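Local coordinates for hypothetical protein (Clostridium sporogenes ATCC 15579, PDB 4QRK), which is of unknown function but is a putative cell adhesion protein, built as a right-handed beta-helix with one bound calcium ion, at residues G48-P59 and V84-I95; N142-N150 and S200-I208. All coordinates share one frame; numbering follows the deposited sequence.

Contact 1 (G48-P59 and V84-I95)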
loop_
_atom_site.group_PDB
_atom_site.type_symbol
_atom_site.label_atom_id
_atom_site.label_comp_id
_atom_site.label_asym_id
_atom_site.label_seq_id
_atom_site.Cartn_x
_atom_site.Cartn_y
_atom_site.Cartn_z
ATOM N N GLY A 48 -3.776 -14.312 -4.837
ATOM C CA GLY A 48 -3.183 -13.433 -5.814
ATOM C C GLY A 48 -3.096 -14.059 -7.178
ATOM O O GLY A 48 -2.915 -15.274 -7.307
ATOM N N LYS A 49 -3.241 -13.221 -8.198
ATOM C CA LYS A 49 -2.933 -13.596 -9.572
ATOM C C LYS A 49 -1.737 -12.771 -10.077
ATOM O O LYS A 49 -1.742 -11.536 -10.013
ATOM C CB LYS A 49 -4.153 -13.348 -10.467
ATOM C CG LYS A 49 -3.944 -13.848 -11.900
ATOM C CD LYS A 49 -5.111 -13.473 -12.789
ATOM C CE LYS A 49 -4.926 -13.989 -14.201
ATOM N NZ LYS A 49 -6.023 -13.554 -15.104
ATOM N N PHE A 50 -0.732 -13.471 -10.581
ATOM C CA PHE A 50 0.545 -12.863 -10.929
ATOM C C PHE A 50 0.750 -13.127 -12.393
ATOM O O PHE A 50 0.587 -14.274 -12.862
ATOM C CB PHE A 50 1.663 -13.499 -10.085
ATOM C CG PHE A 50 1.416 -13.376 -8.627
ATOM C CD1 PHE A 50 1.868 -12.277 -7.934
ATOM C CD2 PHE A 50 0.640 -14.298 -7.970
ATOM C CE1 PHE A 50 1.629 -12.130 -6.592
ATOM C CE2 PHE A 50 0.383 -14.166 -6.637
ATOM C CZ PHE A 50 0.883 -13.048 -5.931
ATOM N N ILE A 51 1.046 -12.048 -13.117
ATOM C CA ILE A 51 1.297 -12.107 -14.560
ATOM C C ILE A 51 2.664 -11.525 -14.845
ATOM O O ILE A 51 2.983 -10.413 -14.413
ATOM C CB ILE A 51 0.255 -11.363 -15.330
ATOM C CG1 ILE A 51 -1.109 -11.981 -15.039
ATOM C CG2 ILE A 51 0.517 -11.432 -16.837
ATOM C CD1 ILE A 51 -2.260 -11.098 -15.574
ATOM N N TYR A 52 3.506 -12.298 -15.512
ATOM C CA TYR A 52 4.889 -11.855 -15.720
ATOM C C TYR A 52 5.417 -12.379 -17.055
ATOM O O TYR A 52 5.225 -13.538 -17.374
ATOM C CB TYR A 52 5.805 -12.231 -14.510
ATOM C CG TYR A 52 5.873 -13.694 -14.149
ATOM C CD1 TYR A 52 4.945 -14.275 -13.306
ATOM C CD2 TYR A 52 6.884 -14.496 -14.653
ATOM C CE1 TYR A 52 5.008 -15.643 -13.010
ATOM C CE2 TYR A 52 6.965 -15.843 -14.345
ATOM C CZ TYR A 52 6.014 -16.403 -13.523
ATOM O OH TYR A 52 6.096 -17.734 -13.226
ATOM N N SER A 53 6.049 -11.510 -17.848
ATOM C CA SER A 53 6.499 -11.891 -19.172
ATOM C C SER A 53 7.942 -12.378 -19.205
ATOM O O SER A 53 8.377 -12.966 -20.184
ATOM C CB SER A 53 6.345 -10.715 -20.113
ATOM O OG SER A 53 7.074 -9.631 -19.632
ATOM N N GLU A 54 8.684 -12.129 -18.138
ATOM C CA GLU A 54 10.084 -12.502 -18.068
ATOM C C GLU A 54 10.195 -13.521 -16.952
ATOM O O GLU A 54 9.769 -13.255 -15.826
ATOM C CB GLU A 54 10.958 -11.281 -17.735
ATOM C CG GLU A 54 10.646 -10.062 -18.552
ATOM C CD GLU A 54 10.644 -10.352 -20.041
ATOM O OE1 GLU A 54 11.651 -10.859 -20.563
ATOM O OE2 GLU A 54 9.612 -10.095 -20.689
ATOM N N ASN A 55 10.779 -14.677 -17.256
ATOM C CA ASN A 55 10.883 -15.749 -16.273
ATOM C C ASN A 55 11.643 -15.327 -15.049
ATOM O O ASN A 55 11.360 -15.786 -13.955
ATOM C CB ASN A 55 11.495 -17.027 -16.897
ATOM C CG ASN A 55 10.560 -17.681 -17.866
ATOM O OD1 ASN A 55 9.339 -17.527 -17.759
ATOM N ND2 ASN A 55 11.107 -18.396 -18.833
ATOM N N GLU A 56 12.581 -14.416 -15.217
ATOM C CA GLU A 56 13.341 -13.900 -14.084
ATOM C C GLU A 56 12.489 -13.109 -13.086
ATOM O O GLU A 56 12.937 -12.811 -11.991
ATOM C CB GLU A 56 14.461 -12.985 -14.587
ATOM C CG GLU A 56 15.160 -13.489 -15.854
ATOM C CD GLU A 56 14.559 -12.907 -17.124
ATOM O OE1 GLU A 56 14.633 -11.668 -17.284
ATOM O OE2 GLU A 56 14.007 -13.676 -17.945
ATOM N N TRP A 57 11.283 -12.713 -13.471
ATOM C CA TRP A 57 10.438 -11.903 -12.582
ATOM C C TRP A 57 9.483 -12.766 -11.733
ATOM O O TRP A 57 8.720 -12.222 -10.919
ATOM C CB TRP A 57 9.625 -10.910 -13.398
ATOM C CG TRP A 57 10.436 -9.830 -14.035
ATOM C CD1 TRP A 57 11.752 -9.525 -13.809
ATOM C CD2 TRP A 57 9.968 -8.880 -15.014
ATOM N NE1 TRP A 57 12.120 -8.429 -14.581
ATOM C CE2 TRP A 57 11.045 -8.024 -15.321
ATOM C CE3 TRP A 57 8.746 -8.676 -15.655
ATOM C CZ2 TRP A 57 10.922 -6.980 -16.228
ATOM C CZ3 TRP A 57 8.627 -7.626 -16.552
ATOM C CH2 TRP A 57 9.705 -6.804 -16.834
ATOM N N LYS A 58 9.563 -14.088 -11.923
ATOM C CA LYS A 58 8.725 -15.065 -11.230
ATOM C C LYS A 58 8.654 -14.711 -9.771
ATOM O O LYS A 58 9.686 -14.650 -9.106
ATOM C CB LYS A 58 9.313 -16.471 -11.364
ATOM C CG LYS A 58 8.411 -17.550 -10.772
ATOM C CD LYS A 58 8.996 -19.001 -10.867
ATOM C CE LYS A 58 8.291 -19.915 -9.862
ATOM N NZ LYS A 58 6.881 -20.209 -10.213
ATOM N N PRO A 59 7.444 -14.453 -9.258
ATOM C CA PRO A 59 7.390 -14.032 -7.857
ATOM C C PRO A 59 7.773 -15.171 -6.915
ATOM O O PRO A 59 7.505 -16.363 -7.190
ATOM C CB PRO A 59 5.910 -13.654 -7.636
ATOM C CG PRO A 59 5.229 -13.817 -8.901
ATOM C CD PRO A 59 6.109 -14.570 -9.864
ATOM N N VAL A 84 16.829 -2.339 -18.293
ATOM C CA VAL A 84 15.647 -3.075 -18.709
ATOM C C VAL A 84 14.778 -2.247 -19.657
ATOM O O VAL A 84 14.367 -1.128 -19.322
ATOM C CB VAL A 84 14.768 -3.499 -17.521
ATOM C CG1 VAL A 84 13.593 -4.350 -18.042
ATOM C CG2 VAL A 84 15.601 -4.296 -16.553
ATOM N N SER A 85 14.501 -2.783 -20.834
ATOM C CA SER A 85 13.567 -2.141 -21.745
ATOM C C SER A 85 12.170 -2.609 -21.405
ATOM O O SER A 85 11.878 -3.821 -21.381
ATOM C CB SER A 85 13.924 -2.463 -23.186
ATOM O OG SER A 85 15.270 -2.112 -23.430
ATOM N N LEU A 86 11.286 -1.661 -21.145
ATOM C CA LEU A 86 9.954 -2.030 -20.630
ATOM C C LEU A 86 8.883 -2.291 -21.678
ATOM O O LEU A 86 7.930 -2.993 -21.390
ATOM C CB LEU A 86 9.472 -0.947 -19.684
ATOM C CG LEU A 86 10.376 -0.714 -18.472
ATOM C CD1 LEU A 86 9.811 0.432 -17.630
ATOM C CD2 LEU A 86 10.502 -1.987 -17.670
ATOM N N ASN A 87 9.027 -1.733 -22.892
ATOM C CA ASN A 87 7.996 -1.916 -23.909
ATOM C C ASN A 87 7.744 -3.380 -24.199
ATOM O O ASN A 87 8.685 -4.173 -24.396
ATOM C CB ASN A 87 8.364 -1.202 -25.194
ATOM C CG ASN A 87 8.593 0.256 -24.963
ATOM O OD1 ASN A 87 9.620 0.631 -24.400
ATOM N ND2 ASN A 87 7.610 1.087 -25.319
ATOM N N ASN A 88 6.462 -3.719 -24.203
ATOM C CA ASN A 88 6.024 -5.070 -24.528
ATOM C C ASN A 88 6.378 -6.090 -23.445
ATOM O O ASN A 88 6.334 -7.288 -23.700
ATOM C CB ASN A 88 6.578 -5.512 -25.876
ATOM C CG ASN A 88 6.218 -4.547 -26.994
ATOM O OD1 ASN A 88 5.059 -4.140 -27.127
ATOM N ND2 ASN A 88 7.214 -4.151 -27.785
ATOM N N LYS A 89 6.723 -5.621 -22.244
ATOM C CA LYS A 89 6.890 -6.537 -21.128
ATOM C C LYS A 89 5.718 -6.301 -20.192
ATOM O O LYS A 89 5.026 -5.306 -20.298
ATOM C CB LYS A 89 8.226 -6.313 -20.417
ATOM C CG LYS A 89 9.441 -6.559 -21.299
ATOM C CD LYS A 89 10.673 -6.708 -20.456
ATOM C CE LYS A 89 11.855 -7.262 -21.228
ATOM N NZ LYS A 89 12.267 -6.394 -22.330
ATOM N N ARG A 90 5.480 -7.244 -19.294
ATOM C CA ARG A 90 4.358 -7.187 -18.367
ATOM C C ARG A 90 4.755 -7.775 -17.041
ATOM O O ARG A 90 5.362 -8.851 -16.983
ATOM C CB ARG A 90 3.192 -8.029 -18.877
ATOM C CG ARG A 90 2.042 -7.231 -19.337
ATOM C CD ARG A 90 0.869 -8.126 -19.621
ATOM N NE ARG A 90 -0.199 -7.907 -18.666
ATOM C CZ ARG A 90 -1.337 -8.598 -18.659
ATOM N NH1 ARG A 90 -1.552 -9.552 -19.558
ATOM N NH2 ARG A 90 -2.255 -8.330 -17.758
ATOM N N ASN A 91 4.413 -7.065 -15.985
ATOM C CA ASN A 91 4.557 -7.569 -14.627
ATOM C C ASN A 91 3.455 -7.000 -13.770
ATOM O O ASN A 91 3.452 -5.810 -13.404
ATOM C CB ASN A 91 5.908 -7.189 -14.019
ATOM C CG ASN A 91 6.198 -7.986 -12.764
ATOM O OD1 ASN A 91 6.247 -9.214 -12.809
ATOM N ND2 ASN A 91 6.399 -7.305 -11.649
ATOM N N GLU A 92 2.515 -7.855 -13.419
ATOM C CA GLU A 92 1.321 -7.425 -12.706
ATOM C C GLU A 92 0.992 -8.393 -11.564
ATOM O O GLU A 92 0.965 -9.613 -11.750
ATOM C CB GLU A 92 0.144 -7.291 -13.690
ATOM C CG GLU A 92 -1.146 -6.695 -13.108
ATOM C CD GLU A 92 -2.311 -6.709 -14.128
ATOM O OE1 GLU A 92 -2.387 -5.774 -14.948
ATOM O OE2 GLU A 92 -3.125 -7.665 -14.135
ATOM N N TRP A 93 0.742 -7.814 -10.383
ATOM C CA TRP A 93 0.324 -8.556 -9.222
ATOM C C TRP A 93 -1.039 -8.025 -8.785
ATOM O O TRP A 93 -1.229 -6.827 -8.497
ATOM C CB TRP A 93 1.306 -8.403 -8.050
ATOM C CG TRP A 93 2.694 -8.957 -8.236
ATOM C CD1 TRP A 93 3.251 -9.506 -9.370
ATOM C CD2 TRP A 93 3.719 -8.949 -7.242
ATOM N NE1 TRP A 93 4.564 -9.862 -9.120
ATOM C CE2 TRP A 93 4.880 -9.501 -7.829
ATOM C CE3 TRP A 93 3.760 -8.525 -5.910
ATOM C CZ2 TRP A 93 6.070 -9.660 -7.116
ATOM C CZ3 TRP A 93 4.947 -8.663 -5.212
ATOM C CH2 TRP A 93 6.087 -9.226 -5.818
ATOM N N ASN A 94 -1.993 -8.923 -8.727
ATOM C CA ASN A 94 -3.339 -8.556 -8.297
ATOM C C ASN A 94 -3.686 -9.364 -7.087
ATOM O O ASN A 94 -3.820 -10.570 -7.180
ATOM C CB ASN A 94 -4.317 -8.853 -9.422
ATOM C CG ASN A 94 -3.958 -8.138 -10.688
ATOM O OD1 ASN A 94 -4.080 -6.937 -10.758
ATOM N ND2 ASN A 94 -3.462 -8.866 -11.674
ATOM N N ILE A 95 -3.763 -8.703 -5.939
ATOM C CA ILE A 95 -3.840 -9.373 -4.652
ATOM C C ILE A 95 -5.160 -9.095 -3.931
ATOM O O ILE A 95 -5.569 -7.931 -3.834
ATOM C CB ILE A 95 -2.652 -8.916 -3.770
ATOM C CG1 ILE A 95 -1.335 -9.427 -4.406
ATOM C CG2 ILE A 95 -2.804 -9.413 -2.327
ATOM C CD1 ILE A 95 -0.105 -8.903 -3.726
HETATM O O HOH W 1 6.668 -10.756 -10.682
#

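Contact 2 (N142-N150 and S200-I208)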
loop_
_atom_site.group_PDB
_atom_site.type_symbol
_atom_site.label_atom_id
_atom_site.label_comp_id
_atom_site.label_asym_id
_atom_site.label_seq_id
_atom_site.Cartn_x
_atom_site.Cartn_y
_atom_site.Cartn_z
ATOM N N ASN A 142 -13.796 2.679 8.158
ATOM C CA ASN A 142 -14.138 2.998 9.530
ATOM C C ASN A 142 -13.325 2.079 10.447
ATOM O O ASN A 142 -13.825 1.106 10.995
ATOM C CB ASN A 142 -15.643 2.808 9.719
ATOM C CG ASN A 142 -16.102 3.192 11.103
ATOM O OD1 ASN A 142 -16.740 2.402 11.804
ATOM N ND2 ASN A 142 -15.757 4.405 11.519
ATOM N N TYR A 143 -12.030 2.346 10.524
ATOM C CA TYR A 143 -11.114 1.483 11.261
ATOM C C TYR A 143 -11.463 1.496 12.773
ATOM O O TYR A 143 -11.887 2.511 13.323
ATOM C CB TYR A 143 -9.655 1.867 10.959
ATOM C CG TYR A 143 -9.375 1.805 9.459
ATOM C CD1 TYR A 143 -9.424 0.599 8.765
ATOM C CD2 TYR A 143 -9.142 2.961 8.734
ATOM C CE1 TYR A 143 -9.202 0.558 7.388
ATOM C CE2 TYR A 143 -8.922 2.937 7.389
ATOM C CZ TYR A 143 -8.958 1.738 6.711
ATOM O OH TYR A 143 -8.744 1.765 5.352
ATOM N N LYS A 144 -11.337 0.339 13.410
ATOM C CA LYS A 144 -11.748 0.165 14.797
ATOM C C LYS A 144 -10.578 0.219 15.763
ATOM O O LYS A 144 -10.668 -0.201 16.900
ATOM C CB LYS A 144 -12.527 -1.149 14.937
ATOM C CG LYS A 144 -13.905 -1.117 14.240
ATOM C CD LYS A 144 -14.735 0.147 14.616
ATOM C CE LYS A 144 -16.147 0.120 14.031
ATOM N NZ LYS A 144 -16.152 0.037 12.538
ATOM N N ASN A 145 -9.481 0.776 15.307
ATOM C CA ASN A 145 -8.332 0.985 16.151
ATOM C C ASN A 145 -7.544 2.088 15.485
ATOM O O ASN A 145 -7.888 2.520 14.375
ATOM C CB ASN A 145 -7.525 -0.281 16.155
ATOM C CG ASN A 145 -7.514 -0.911 14.804
ATOM O OD1 ASN A 145 -8.215 -1.895 14.557
ATOM N ND2 ASN A 145 -6.756 -0.314 13.882
ATOM N N ASN A 146 -6.506 2.562 16.152
ATOM C CA ASN A 146 -5.626 3.535 15.548
ATOM C C ASN A 146 -4.860 2.922 14.401
ATOM O O ASN A 146 -4.560 1.736 14.425
ATOM C CB ASN A 146 -4.663 4.057 16.581
ATOM C CG ASN A 146 -5.374 4.806 17.672
ATOM O OD1 ASN A 146 -6.308 5.579 17.410
ATOM N ND2 ASN A 146 -4.971 4.563 18.904
ATOM N N VAL A 147 -4.545 3.738 13.407
ATOM C CA VAL A 147 -3.839 3.261 12.214
ATOM C C VAL A 147 -2.687 4.212 11.942
ATOM O O VAL A 147 -2.826 5.428 12.081
ATOM C CB VAL A 147 -4.771 3.224 10.993
ATOM C CG1 VAL A 147 -4.054 2.614 9.740
ATOM C CG2 VAL A 147 -6.010 2.482 11.287
ATOM N N LYS A 148 -1.554 3.648 11.542
ATOM C CA LYS A 148 -0.351 4.392 11.227
ATOM C C LYS A 148 -0.063 4.174 9.748
ATOM O O LYS A 148 0.010 3.046 9.302
ATOM C CB LYS A 148 0.793 3.856 12.101
ATOM C CG LYS A 148 2.005 4.718 12.160
ATOM C CD LYS A 148 2.290 5.166 13.596
ATOM C CE LYS A 148 3.314 6.322 13.661
ATOM N NZ LYS A 148 2.766 7.655 13.203
ATOM N N VAL A 149 0.067 5.254 8.988
ATOM C CA VAL A 149 0.387 5.176 7.574
ATOM C C VAL A 149 1.604 6.015 7.255
ATOM O O VAL A 149 1.633 7.207 7.544
ATOM C CB VAL A 149 -0.788 5.645 6.704
ATOM C CG1 VAL A 149 -0.422 5.633 5.223
ATOM C CG2 VAL A 149 -2.000 4.769 6.950
ATOM N N ASN A 150 2.605 5.390 6.650
ATOM C CA ASN A 150 3.816 6.102 6.219
ATOM C C ASN A 150 4.043 5.886 4.732
ATOM O O ASN A 150 4.149 4.744 4.282
ATOM C CB ASN A 150 5.045 5.625 7.010
ATOM C CG ASN A 150 4.842 5.748 8.539
ATOM O OD1 ASN A 150 4.756 6.856 9.064
ATOM N ND2 ASN A 150 4.725 4.611 9.237
ATOM N N SER A 200 -12.755 11.615 17.705
ATOM C CA SER A 200 -12.989 10.170 17.671
ATOM C C SER A 200 -11.979 9.432 18.542
ATOM O O SER A 200 -10.835 9.873 18.707
ATOM C CB SER A 200 -12.932 9.656 16.223
ATOM O OG SER A 200 -11.655 9.923 15.681
ATOM N N LYS A 201 -12.398 8.310 19.101
ATOM C CA LYS A 201 -11.485 7.485 19.896
ATOM C C LYS A 201 -10.313 7.015 19.026
ATOM O O LYS A 201 -9.165 7.037 19.449
ATOM C CB LYS A 201 -12.230 6.265 20.479
ATOM C CG LYS A 201 -11.357 5.360 21.361
ATOM C CD LYS A 201 -12.060 4.071 21.797
ATOM C CE LYS A 201 -12.188 3.080 20.644
ATOM N NZ LYS A 201 -12.828 1.798 21.047
ATOM N N ASN A 202 -10.638 6.575 17.810
ATOM C CA ASN A 202 -9.661 6.063 16.842
ATOM C C ASN A 202 -9.201 7.099 15.822
ATOM O O ASN A 202 -9.969 7.979 15.403
ATOM C CB ASN A 202 -10.272 4.909 16.053
ATOM C CG ASN A 202 -10.767 3.788 16.949
ATOM O OD1 ASN A 202 -11.883 3.280 16.776
ATOM N ND2 ASN A 202 -9.941 3.399 17.911
ATOM N N SER A 203 -7.949 6.986 15.398
ATOM C CA SER A 203 -7.431 7.930 14.419
ATOM C C SER A 203 -6.447 7.302 13.436
ATOM O O SER A 203 -5.854 6.267 13.730
ATOM C CB SER A 203 -6.766 9.102 15.154
ATOM O OG SER A 203 -5.511 8.681 15.631
ATOM N N ILE A 204 -6.302 7.934 12.268
ATOM C CA ILE A 204 -5.249 7.601 11.312
ATOM C C ILE A 204 -4.208 8.705 11.315
ATOM O O ILE A 204 -4.528 9.883 11.097
ATOM C CB ILE A 204 -5.767 7.430 9.857
ATOM C CG1 ILE A 204 -7.094 6.708 9.863
ATOM C CG2 ILE A 204 -4.695 6.694 9.029
ATOM C CD1 ILE A 204 -7.660 6.291 8.461
ATOM N N GLU A 205 -2.967 8.329 11.617
ATOM C CA GLU A 205 -1.845 9.261 11.597
ATOM C C GLU A 205 -1.134 8.953 10.301
ATOM O O GLU A 205 -0.724 7.819 10.082
ATOM C CB GLU A 205 -0.880 9.025 12.771
ATOM C CG GLU A 205 -1.494 9.291 14.188
ATOM C CD GLU A 205 -1.588 10.748 14.567
ATOM O OE1 GLU A 205 -1.011 11.609 13.858
ATOM O OE2 GLU A 205 -2.239 11.036 15.600
ATOM N N VAL A 206 -1.005 9.945 9.437
ATOM C CA VAL A 206 -0.428 9.719 8.111
ATOM C C VAL A 206 0.775 10.618 7.904
ATOM O O VAL A 206 0.688 11.832 8.075
ATOM C CB VAL A 206 -1.488 9.979 7.003
ATOM C CG1 VAL A 206 -0.941 9.615 5.665
ATOM C CG2 VAL A 206 -2.747 9.171 7.245
ATOM N N ASN A 207 1.914 10.020 7.590
ATOM C CA ASN A 207 3.068 10.758 7.127
ATOM C C ASN A 207 3.295 10.468 5.641
ATOM O O ASN A 207 3.383 9.308 5.255
ATOM C CB ASN A 207 4.271 10.387 7.990
ATOM C CG ASN A 207 4.143 10.915 9.407
ATOM O OD1 ASN A 207 3.557 10.274 10.283
ATOM N ND2 ASN A 207 4.670 12.104 9.629
ATOM N N ILE A 208 3.350 11.518 4.818
ATOM C CA ILE A 208 3.568 11.348 3.370
ATOM C C ILE A 208 4.704 12.250 2.959
ATOM O O ILE A 208 4.704 13.438 3.290
ATOM C CB ILE A 208 2.363 11.773 2.497
ATOM C CG1 ILE A 208 1.075 11.120 2.977
ATOM C CG2 ILE A 208 2.599 11.328 1.014
ATOM C CD1 ILE A 208 -0.165 11.540 2.206
HETATM O O HOH W 2 -13.727 3.806 14.993
HETATM O O HOH W 3 -6.552 8.204 18.560
HETATM O O HOH W 4 2.388 7.873 10.564
#

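Contact 1 (G48-P59 and V84-I95)
Phe-50 turns its ring edge into the face of the Trp-93 indole. CD1 of Phe-50 lies 3.4 Å from CD1 of Trp-93, and the planes stand at 73°, an edge-to-face pair. A water ties Trp-93 NE1 to Asn-91 OD1 and to Trp-57 O.

The other face of the sheet carries Lys-49, Ile-51, Glu-92 and Asn-94. Here Ile-51 CG2 sits over the centre of the Arg-90 guanidinium, 3.8 Å from Arg-90 CZ. Glu-92 OE2 accepts a bond from Asn-94 ND2 on its anti side, while its link to Arg-90 is long.

Antiparallel backbone bonds pair strand 48-52 with 91-95, such as Ile-51 N to Glu-92 O at 2.8 Å. Ser-53 OG takes the N-H of Arg-90. A chi1 of 58° turns OG that way, and OG also donates to Glu-54 OE2. Trp-57 brings CE3 to 3.6 Å from Asn-91 CB. Asn-91 ND2 bonds Val-33 O.

The pair lies in the N-terminal part of a right-handed beta-helix, where 35-42 runs parallel to 91-98. Phe-50 and Trp-93 are buried together against Ile-74. The water satisfies the indole N-H and joins the 3-10 segment 55-57 to strand 91-95.

Contact 2 (N142-N150 and S200-I208)
Ile-204 meets three side chains of 142-150 with two different branches. Its CG2 lies alongside the valines, 4.0 Å from Val-147 CB and 3.9 Å from Val-149 CG2. The other branch reaches Tyr-143: Ile-204 CD1 meets the ring at its edge, near the ring plane, 3.7 Å from Tyr-143 CD2. A chi1 of -40° sets CG1 beside the backbone N, while CG2 stays with the valines. Val-149 and Val-206 also lie side by side, through their CG1 methyls. The Tyr-143 hydroxyl bonds Leu-118 O.

The opposite face is polar. Asn-150 and Asn-207 lie side by side, with amide planes 27° apart and Asn-150 OD1 3.7 Å from Asn-207 CB. Lys-148 bends at chi2 (120°), and its NZ comes to 3.9 Å from Glu-205 CB. One water accepts from this NZ and lies near the OD1 atoms of both asparagines. Asn-150 ND2 bonds Asn-127 OD1. The end of Glu-205 leads away from strand 147-150, and its OE2 bonds Tyr-197 OH.

At the start of the strands, Asn-146 OD1 accepts the N-H of Ser-203 at 3.0 Å, in its carbonyl plane. The Asn-202 amide packs against the backbone of Lys-144 and Asn-145. A water joins its OD1 to Tyr-143 O.

Parallel backbone bonds hold the register, among them Asn-207 N to Val-149 O at 2.8 Å. Parallel strands stacked in register are characteristic of a beta-helix; here 203-210 is inserted between 147-153 and 167-174. Aliphatic side chains pile up on the inner face. Asparagine, lysine, glutamate and water line the outer one. The bond that Asn-146 OD1 accepts from Ser-203 N extends the pairing by a side chain where the loops run into the strands.

How the contacts relate
From the N terminus, strand 11-17 pairs with 46-52, and contact 1 then closes a loop of 24 residues that includes strands 60-66 and 69-75. It joins neighbouring antiparallel strands in the nine-strand mixed sheet, near the N-terminal end of the fold. The chain then winds on through parallel coils. Contact 2 closes a longer loop of 49 residues, which includes strands 157-162 and 167-174. That loop brings 203-210 back to lie between 147-153 and 167-174 in the other large sheet. The contacts lie in series and neither nest nor cross. The centres of contact 1 and contact 2 are about 33 Å apart, on opposite sides of the chain's centre.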